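PDB 4GI5: quinone reductase from Klebsiella pneumoniae subsp. pneumoniae, which binds FAD and probably reduces quinones with electrons taken from NADH or NADPH. Local coordinates for residues 207-212 and 244-249; 115-120 and 168-173; 68-73 and 135-140. All blocks are in the same frame, centred on the assembly; numbering follows the deposited sequence.

Contact 1 of 3, residues 207-212 and 244-249; sequences GFEVLP and TEPIPF
The ring of F249 meets V210 at its edge, where CG2 of V210 lies near the ring plane, 4.3 Å from CE2 of F249. One face of the same ring is covered by I247, whose CG2 sits 3.5 Å above the plane over the ring centre. The branches of I247 divide the work: CG2, anti to the backbone N, serves the phenyl face, while CG1 stands beside the N (chi1 -61°) and carries CD1 to within 3.9 Å of CG1 of V210. The puckered ring of P246 packs against the base of E209, its CG 4.0 Å from CB of E209, and the CD2 methyl of L211 comes round to it although L211 leaves its backbone facing away from 244-249. P212 is the partner of the other end: its CD lies 3.5 Å from the carbonyl O of E245 and slides past CG2 of T244. One direct hydrogen bond joins the backbones, I247 N to V210 O at 2.7 Å, running almost along the carbonyl axis (C=O...N 176°). A water extends this link, accepting from V210 N and donating to I247 O, so both backbone polar groups of V210 are tied to I247, one directly and one through water. The two chains run at 109° to each other, which keeps this from becoming a regular strand pairing; the loop crosses an edge strand of the parallel sheet. On its other side strand 209-216 pairs with strand 168-174. F249 leans on H200 and F204 of helix 196-204, which also receives V210 through L203, while R237 of helix 224-239 binds P212 O.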
loop_
_atom_site.group_PDB
_atom_site.type_symbol
_atom_site.label_atom_id
_atom_site.label_comp_id
_atom_site.label_asym_id
_atom_site.label_seq_id
_atom_site.Cartn_x
_atom_site.Cartn_y
_atom_site.Cartn_z
ATOM N N GLY B 207 0.645 -8.975 15.765
ATOM C CA GLY B 207 0.134 -8.994 17.130
ATOM C C GLY B 207 0.080 -7.714 17.897
ATOM O O GLY B 207 -0.215 -7.727 19.093
ATOM N N PHE B 208 0.282 -6.547 17.243
ATOM C CA PHE B 208 0.125 -5.284 17.914
ATOM C C PHE B 208 -1.310 -5.119 18.382
ATOM O O PHE B 208 -2.224 -5.567 17.712
ATOM C CB PHE B 208 0.413 -4.091 17.037
ATOM C CG PHE B 208 1.900 -3.834 16.798
ATOM C CD1 PHE B 208 2.740 -3.320 17.775
ATOM C CD2 PHE B 208 2.433 -4.000 15.552
ATOM C CE1 PHE B 208 4.062 -3.037 17.467
ATOM C CE2 PHE B 208 3.726 -3.711 15.276
ATOM C CZ PHE B 208 4.573 -3.208 16.241
ATOM N N GLU B 209 -1.499 -4.397 19.488
ATOM C CA GLU B 209 -2.785 -3.694 19.747
ATOM C C GLU B 209 -2.736 -2.389 18.931
ATOM O O GLU B 209 -1.815 -1.610 19.164
ATOM C CB GLU B 209 -2.903 -3.388 21.245
ATOM C CG GLU B 209 -3.030 -4.658 22.054
ATOM C CD GLU B 209 -3.461 -4.313 23.479
ATOM O OE1 GLU B 209 -2.848 -3.403 24.077
ATOM O OE2 GLU B 209 -4.466 -4.855 23.936
ATOM N N VAL B 210 -3.690 -2.196 18.015
ATOM C CA VAL B 210 -3.615 -1.059 17.152
ATOM C C VAL B 210 -4.520 0.054 17.692
ATOM O O VAL B 210 -5.719 -0.137 17.908
ATOM C CB VAL B 210 -4.076 -1.440 15.736
ATOM C CG1 VAL B 210 -3.831 -0.267 14.795
ATOM C CG2 VAL B 210 -3.376 -2.754 15.324
ATOM N N LEU B 211 -3.939 1.207 17.951
ATOM C CA LEU B 211 -4.734 2.337 18.354
ATOM C C LEU B 211 -5.384 2.996 17.169
ATOM O O LEU B 211 -4.847 2.936 16.045
ATOM C CB LEU B 211 -3.852 3.322 19.102
ATOM C CG LEU B 211 -3.018 2.750 20.219
ATOM C CD1 LEU B 211 -2.326 3.879 20.893
ATOM C CD2 LEU B 211 -3.917 2.093 21.205
ATOM N N PRO B 212 -6.499 3.725 17.356
ATOM C CA PRO B 212 -7.073 4.531 16.271
ATOM C C PRO B 212 -6.060 5.470 15.685
ATOM O O PRO B 212 -5.217 5.986 16.448
ATOM C CB PRO B 212 -8.205 5.330 16.963
ATOM C CG PRO B 212 -8.591 4.436 18.091
ATOM C CD PRO B 212 -7.302 3.879 18.615
ATOM N N THR B 244 -5.768 4.813 25.602
ATOM C CA THR B 244 -6.787 4.799 24.543
ATOM C C THR B 244 -7.159 3.355 24.235
ATOM O O THR B 244 -6.262 2.472 24.259
ATOM C CB THR B 244 -6.093 5.460 23.288
ATOM O OG1 THR B 244 -5.828 6.844 23.555
ATOM C CG2 THR B 244 -6.930 5.376 22.051
ATOM N N GLU B 245 -8.412 3.112 23.986
ATOM C CA GLU B 245 -8.871 1.744 23.704
ATOM C C GLU B 245 -8.349 1.382 22.253
ATOM O O GLU B 245 -8.626 2.123 21.362
ATOM C CB GLU B 245 -10.388 1.733 23.626
ATOM C CG GLU B 245 -10.991 0.381 23.547
ATOM C CD GLU B 245 -10.786 -0.349 24.875
ATOM O OE1 GLU B 245 -10.708 0.361 25.927
ATOM O OE2 GLU B 245 -10.677 -1.601 24.847
ATOM N N PRO B 246 -7.735 0.220 22.125
ATOM C CA PRO B 246 -7.418 -0.255 20.743
ATOM C C PRO B 246 -8.556 -0.523 19.888
ATOM O O PRO B 246 -9.658 -0.788 20.321
ATOM C CB PRO B 246 -6.622 -1.520 20.961
ATOM C CG PRO B 246 -6.173 -1.469 22.406
ATOM C CD PRO B 246 -7.277 -0.713 23.135
ATOM N N ILE B 247 -8.325 -0.491 18.569
ATOM C CA ILE B 247 -9.341 -0.931 17.613
ATOM C C ILE B 247 -9.650 -2.409 17.949
ATOM O O ILE B 247 -8.727 -3.248 18.056
ATOM C CB ILE B 247 -8.775 -0.840 16.162
ATOM C CG1 ILE B 247 -8.403 0.604 15.845
ATOM C CG2 ILE B 247 -9.734 -1.387 15.127
ATOM C CD1 ILE B 247 -7.626 0.785 14.504
ATOM N N PRO B 248 -10.951 -2.767 18.000
ATOM C CA PRO B 248 -11.306 -4.101 18.578
ATOM C C PRO B 248 -11.343 -5.186 17.414
ATOM O O PRO B 248 -12.367 -5.807 17.089
ATOM C CB PRO B 248 -12.728 -3.836 19.179
ATOM C CG PRO B 248 -13.331 -2.873 18.247
ATOM C CD PRO B 248 -12.153 -1.884 17.969
ATOM N N PHE B 249 -10.208 -5.325 16.731
ATOM C CA PHE B 249 -10.101 -6.308 15.712
ATOM C C PHE B 249 -10.261 -7.722 16.347
ATOM O O PHE B 249 -9.749 -7.989 17.460
ATOM C CB PHE B 249 -8.746 -6.249 15.011
ATOM C CG PHE B 249 -8.551 -5.025 14.140
ATOM C CD1 PHE B 249 -9.416 -4.759 13.088
ATOM C CD2 PHE B 249 -7.398 -4.323 14.236
ATOM C CE1 PHE B 249 -9.187 -3.684 12.212
ATOM C CE2 PHE B 249 -7.167 -3.247 13.339
ATOM C CZ PHE B 249 -8.013 -2.973 12.362
HETATM O O HOH W 1 -6.055 -3.828 17.898
#

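Contact 2 of 3, residues 115-120 and 168-173; sequences TVIFQF and RAMLIV
T115 to F120 pair residue for residue with R168 to V173 as parallel strands, with their segment axes 4.6 Å apart at closest approach and crossing at -15°, through five backbone hydrogen bonds that start at V116 N to R168 O and finish at F120 N to I172 O. Side chains alternate between the two faces. On the face of I117 and I172 the fit is tight: CG2 of I117 presses on CD1 of I172 at 3.5 Å, and the selenomethionine M170, bent at its last torsion (chi3 74°), brings its CE methyl beside CD1 of I117. The aliphatic CG of Q119 lies against CB of I172, while its NE2 reaches beyond the strand pair to N38 O. On the other face CG of F120 stands between the backbone N and the carbonyl carbon (chi1 58°), which brings the ring alongside V173 of the neighbouring strand. CG2 of V173 then lies over its face in a CH-pi contact, 4.2 Å from the centroid, while CD2 of L171 meets the edge of that ring and also CB of F118. This is the centre of the flavodoxin-like sheet. Strand 24-29 pairs with the far side of 115-121; helix 224-239 packs on I117, M170 and I172, and helix 196-204 on F118 and L171.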
loop_
_atom_site.group_PDB
_atom_site.type_symbol
_atom_site.label_atom_id
_atom_site.label_comp_id
_atom_site.label_asym_id
_atom_site.label_seq_id
_atom_site.Cartn_x
_atom_site.Cartn_y
_atom_site.Cartn_z
ATOM N N THR B 115 5.817 0.629 22.286
ATOM C CA THR B 115 4.876 1.331 21.447
ATOM C C THR B 115 5.604 1.758 20.183
ATOM O O THR B 115 6.759 2.236 20.221
ATOM C CB THR B 115 4.385 2.628 22.164
ATOM O OG1 THR B 115 3.632 2.260 23.353
ATOM C CG2 THR B 115 3.417 3.380 21.310
ATOM N N VAL B 116 4.986 1.534 19.056
ATOM C CA VAL B 116 5.590 1.797 17.773
ATOM C C VAL B 116 4.672 2.704 16.976
ATOM O O VAL B 116 3.469 2.393 16.792
ATOM C CB VAL B 116 5.809 0.515 16.976
ATOM C CG1 VAL B 116 6.544 0.768 15.653
ATOM C CG2 VAL B 116 6.681 -0.451 17.763
ATOM N N ILE B 117 5.191 3.835 16.524
ATOM C CA ILE B 117 4.416 4.806 15.820
ATOM C C ILE B 117 4.969 4.928 14.394
ATOM O O ILE B 117 6.180 4.962 14.207
ATOM C CB ILE B 117 4.457 6.207 16.470
ATOM C CG1 ILE B 117 3.882 6.122 17.865
ATOM C CG2 ILE B 117 3.707 7.237 15.619
ATOM C CD1 ILE B 117 4.061 7.368 18.711
ATOM N N PHE B 118 4.089 4.843 13.393
ATOM C CA PHE B 118 4.463 4.995 11.984
ATOM C C PHE B 118 3.932 6.340 11.521
ATOM O O PHE B 118 2.707 6.572 11.501
ATOM C CB PHE B 118 3.848 3.888 11.099
ATOM C CG PHE B 118 4.309 2.504 11.468
ATOM C CD1 PHE B 118 3.825 1.834 12.575
ATOM C CD2 PHE B 118 5.281 1.911 10.698
ATOM C CE1 PHE B 118 4.291 0.536 12.874
ATOM C CE2 PHE B 118 5.685 0.618 10.983
ATOM C CZ PHE B 118 5.242 -0.006 12.044
ATOM N N GLN B 119 4.835 7.223 11.064
ATOM C CA GLN B 119 4.462 8.527 10.660
ATOM C C GLN B 119 4.858 8.771 9.202
ATOM O O GLN B 119 5.998 8.552 8.824
ATOM C CB GLN B 119 5.160 9.619 11.486
ATOM C CG GLN B 119 4.727 10.969 11.144
ATOM C CD GLN B 119 5.566 12.049 11.727
ATOM O OE1 GLN B 119 6.194 11.871 12.761
ATOM N NE2 GLN B 119 5.542 13.198 11.055
ATOM N N PHE B 120 3.847 9.157 8.408
ATOM C CA PHE B 120 4.012 9.337 6.973
ATOM C C PHE B 120 2.946 10.201 6.341
ATOM O O PHE B 120 1.824 10.246 6.802
ATOM C CB PHE B 120 4.080 7.983 6.257
ATOM C CG PHE B 120 2.875 7.111 6.463
ATOM C CD1 PHE B 120 2.819 6.279 7.556
ATOM C CD2 PHE B 120 1.824 7.076 5.538
ATOM C CE1 PHE B 120 1.726 5.488 7.792
ATOM C CE2 PHE B 120 0.758 6.205 5.703
ATOM C CZ PHE B 120 0.674 5.452 6.877
ATOM N N ARG B 168 1.902 -1.847 21.474
ATOM C CA ARG B 168 0.831 -0.994 20.861
ATOM C C ARG B 168 1.468 -0.316 19.640
ATOM O O ARG B 168 2.659 -0.093 19.591
ATOM C CB ARG B 168 0.389 0.092 21.837
ATOM C CG ARG B 168 -0.486 -0.481 22.948
ATOM C CD ARG B 168 -0.834 0.589 24.064
ATOM N NE ARG B 168 -2.066 -0.020 24.710
ATOM C CZ ARG B 168 -3.265 0.542 24.942
ATOM N NH1 ARG B 168 -3.529 1.852 24.751
ATOM N NH2 ARG B 168 -4.235 -0.228 25.428
ATOM N N ALA B 169 0.639 -0.062 18.649
ATOM C CA ALA B 169 1.066 0.655 17.387
ATOM C C ALA B 169 0.007 1.653 17.010
ATOM O O ALA B 169 -1.219 1.534 17.286
ATOM C CB ALA B 169 1.291 -0.402 16.281
HETATM N N MSE B 170 0.402 2.729 16.346
HETATM C CA MSE B 170 -0.525 3.785 15.906
HETATM C C MSE B 170 0.088 4.406 14.623
HETATM O O MSE B 170 1.322 4.500 14.516
HETATM C CB MSE B 170 -0.500 4.919 16.942
HETATM C CG MSE B 170 -1.500 5.932 16.555
HETATM SE SE MSE B 170 -1.523 7.363 18.013
HETATM C CE MSE B 170 0.127 8.369 17.718
ATOM N N LEU B 171 -0.747 4.824 13.708
ATOM C CA LEU B 171 -0.312 5.596 12.573
ATOM C C LEU B 171 -0.541 7.093 12.836
ATOM O O LEU B 171 -1.570 7.491 13.388
ATOM C CB LEU B 171 -1.197 5.224 11.403
ATOM C CG LEU B 171 -1.294 3.725 10.934
ATOM C CD1 LEU B 171 -2.118 3.526 9.694
ATOM C CD2 LEU B 171 0.069 3.149 10.752
ATOM N N ILE B 172 0.344 7.917 12.279
ATOM C CA ILE B 172 0.143 9.330 12.172
ATOM C C ILE B 172 0.288 9.692 10.729
ATOM O O ILE B 172 1.313 9.517 10.143
ATOM C CB ILE B 172 1.183 10.121 12.997
ATOM C CG1 ILE B 172 1.122 9.802 14.470
ATOM C CG2 ILE B 172 0.945 11.607 12.769
ATOM C CD1 ILE B 172 2.317 10.424 15.239
ATOM N N VAL B 173 -0.786 10.064 10.096
ATOM C CA VAL B 173 -0.898 10.274 8.668
ATOM C C VAL B 173 -1.378 11.669 8.338
ATOM O O VAL B 173 -2.343 12.185 8.857
ATOM C CB VAL B 173 -1.945 9.301 8.091
ATOM C CG1 VAL B 173 -2.056 9.445 6.563
ATOM C CG2 VAL B 173 -1.559 7.884 8.528
#

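Contact 3 of 3, residues 68-73 and 135-140; sequences AGYDAD and IDRVYA
Apolar contact between Y70 and R137 carries most of this junction. The CG methylene of R137 lies 3.7 Å from CB of Y70, and its CD continues beside the loop backbone, 3.8 Å from A68 O. The arginine then bends at chi3 (67°), and the CA of Y70 comes near the guanidinium plane at its edge. The side chain of Y70 sets off toward the helix, and the chi1 of 174° sets its CG opposite the backbone N, with CD2 of the ring passing 4.3 Å from D136 O.

Water supplies the polar link. A single molecule donates to A68 O and to OD2 of D136, each at 2.7 Å, and accepts from Y70 N at 2.9 Å. It thereby couples the loop backbone to a carboxylate that lines the FAD pocket. OD2 of D136 also accepts from A129 N of the second subunit, whose A68 packs on A68 here, and OD1 forms a salt bridge with K132.

In the flavodoxin-like fold, helix 129-138 follows the central strand 115-121, and this contact joins the end of that helix to the long loop between strand 55-60 and helix 86-96.

Charge pairing secures the arginine from outside the two segments: NH2 of R137 forms salt bridges with D74 and D102. The nearby carboxylate of D71 is separate from it, 6.2 Å from OD1 to NE of R137. Instead OD1 of D71 accepts from D73 N at 3.0 Å, an Asx turn that leads into the short 3-10 segment. The hydroxyl of Y70 is hydrogen-bonded to P86 O, placing the tyrosine beside a residue of the FAD pocket.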
loop_
_atom_site.group_PDB
_atom_site.type_symbol
_atom_site.label_atom_id
_atom_site.label_comp_id
_atom_site.label_asym_id
_atom_site.label_seq_id
_atom_site.Cartn_x
_atom_site.Cartn_y
_atom_site.Cartn_z
ATOM N N ALA B 68 14.955 0.136 -0.004
ATOM C CA ALA B 68 13.513 -0.258 -0.064
ATOM C C ALA B 68 13.162 -1.588 -0.723
ATOM O O ALA B 68 12.153 -2.171 -0.352
ATOM C CB ALA B 68 12.749 0.842 -0.811
ATOM N N GLY B 69 13.933 -2.073 -1.685
ATOM C CA GLY B 69 13.613 -3.207 -2.502
ATOM C C GLY B 69 14.147 -4.479 -1.932
ATOM O O GLY B 69 15.369 -4.694 -1.998
ATOM N N TYR B 70 13.324 -5.319 -1.363
ATOM C CA TYR B 70 13.780 -6.605 -0.803
ATOM C C TYR B 70 14.363 -7.449 -1.958
ATOM O O TYR B 70 13.710 -7.642 -3.017
ATOM C CB TYR B 70 12.579 -7.325 -0.171
ATOM C CG TYR B 70 12.813 -8.683 0.321
ATOM C CD1 TYR B 70 13.969 -9.031 0.906
ATOM C CD2 TYR B 70 11.811 -9.629 0.302
ATOM C CE1 TYR B 70 14.185 -10.307 1.426
ATOM C CE2 TYR B 70 12.014 -10.937 0.739
ATOM C CZ TYR B 70 13.263 -11.289 1.284
ATOM O OH TYR B 70 13.504 -12.537 1.775
ATOM N N ASP B 71 15.557 -8.036 -1.754
ATOM C CA ASP B 71 16.175 -8.840 -2.798
ATOM C C ASP B 71 17.226 -9.775 -2.152
ATOM O O ASP B 71 17.364 -9.824 -0.935
ATOM C CB ASP B 71 16.754 -8.008 -3.925
ATOM C CG ASP B 71 17.959 -7.203 -3.540
ATOM O OD1 ASP B 71 18.563 -7.467 -2.476
ATOM O OD2 ASP B 71 18.280 -6.226 -4.306
ATOM N N ALA B 72 17.892 -10.540 -3.015
ATOM C CA ALA B 72 18.769 -11.643 -2.582
ATOM C C ALA B 72 19.971 -11.155 -1.808
ATOM O O ALA B 72 20.521 -11.889 -0.979
ATOM C CB ALA B 72 19.170 -12.555 -3.779
ATOM N N ASP B 73 20.286 -9.893 -1.899
ATOM C CA ASP B 73 21.413 -9.352 -1.118
ATOM C C ASP B 73 21.050 -9.223 0.362
ATOM O O ASP B 73 21.906 -8.949 1.198
ATOM C CB ASP B 73 21.837 -8.000 -1.631
ATOM C CG ASP B 73 22.631 -8.109 -2.963
ATOM O OD1 ASP B 73 23.239 -9.155 -3.221
ATOM O OD2 ASP B 73 22.543 -7.231 -3.768
ATOM N N ILE B 135 8.647 -2.320 5.831
ATOM C CA ILE B 135 7.782 -3.461 6.093
ATOM C C ILE B 135 8.310 -4.673 5.386
ATOM O O ILE B 135 8.495 -5.766 5.989
ATOM C CB ILE B 135 6.316 -3.173 5.736
ATOM C CG1 ILE B 135 5.789 -2.054 6.601
ATOM C CG2 ILE B 135 5.476 -4.451 5.781
ATOM C CD1 ILE B 135 5.409 -2.495 8.005
ATOM N N ASP B 136 8.515 -4.595 4.071
ATOM C CA ASP B 136 8.840 -5.776 3.289
ATOM C C ASP B 136 10.124 -6.439 3.776
ATOM O O ASP B 136 10.193 -7.648 3.777
ATOM C CB ASP B 136 9.107 -5.401 1.831
ATOM C CG ASP B 136 7.832 -5.010 1.017
ATOM O OD1 ASP B 136 6.718 -5.154 1.517
ATOM O OD2 ASP B 136 8.076 -4.338 -0.048
ATOM N N ARG B 137 11.092 -5.637 4.144
ATOM C CA ARG B 137 12.415 -6.146 4.528
ATOM C C ARG B 137 12.553 -6.504 5.996
ATOM O O ARG B 137 13.286 -7.456 6.326
ATOM C CB ARG B 137 13.497 -5.214 4.053
ATOM C CG ARG B 137 13.585 -5.108 2.564
ATOM C CD ARG B 137 14.564 -4.060 1.972
ATOM N NE ARG B 137 15.948 -4.515 2.324
ATOM C CZ ARG B 137 16.745 -3.911 3.215
ATOM N NH1 ARG B 137 16.421 -2.792 3.891
ATOM N NH2 ARG B 137 17.915 -4.553 3.531
ATOM N N VAL B 138 11.905 -5.786 6.877
ATOM C CA VAL B 138 12.059 -6.029 8.320
ATOM C C VAL B 138 11.150 -7.184 8.776
ATOM O O VAL B 138 11.464 -7.920 9.694
ATOM C CB VAL B 138 11.766 -4.775 9.105
ATOM C CG1 VAL B 138 11.724 -4.937 10.606
ATOM C CG2 VAL B 138 12.790 -3.713 8.734
ATOM N N TYR B 139 9.963 -7.330 8.128
ATOM C CA TYR B 139 8.969 -8.280 8.596
ATOM C C TYR B 139 9.298 -9.659 8.069
ATOM O O TYR B 139 8.652 -10.199 7.169
ATOM C CB TYR B 139 7.547 -7.832 8.127
ATOM C CG TYR B 139 6.826 -6.936 9.036
ATOM C CD1 TYR B 139 7.470 -6.140 9.984
ATOM C CD2 TYR B 139 5.422 -6.772 8.897
ATOM C CE1 TYR B 139 6.820 -5.302 10.844
ATOM C CE2 TYR B 139 4.739 -5.926 9.755
ATOM C CZ TYR B 139 5.375 -5.234 10.788
ATOM O OH TYR B 139 4.589 -4.441 11.559
ATOM N N ALA B 140 10.351 -10.248 8.593
ATOM C CA ALA B 140 10.837 -11.546 8.109
ATOM C C ALA B 140 9.980 -12.793 8.485
ATOM O O ALA B 140 9.238 -12.791 9.460
ATOM C CB ALA B 140 12.286 -11.739 8.694
HETATM O O HOH W 2 10.629 -4.321 -0.912
#

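In the fold
Contacts 1 and 2 are neighbours in one sheet, their centres 11 Å apart: strand 168-174 is shared between strand 115-121 and edge strand 209-216. L211 N lies 2.8 Å from A169 O, a probable hydrogen bond, and R168 NH1 probably binds T244 O, also at 2.8 Å, tying the loop of contact 1 to the sheet. Contact 3 lies across the chain's centre from contact 1, about 26 Å between centres, yet Y139 OH still packs on CE2 of F208 at 3.9 Å. FAD is closest to contact 3, where D136 touches it; the side chain of V173 in contact 2 is about 7 Å from a bound FAD, and contact 1 lies away from the flavin site.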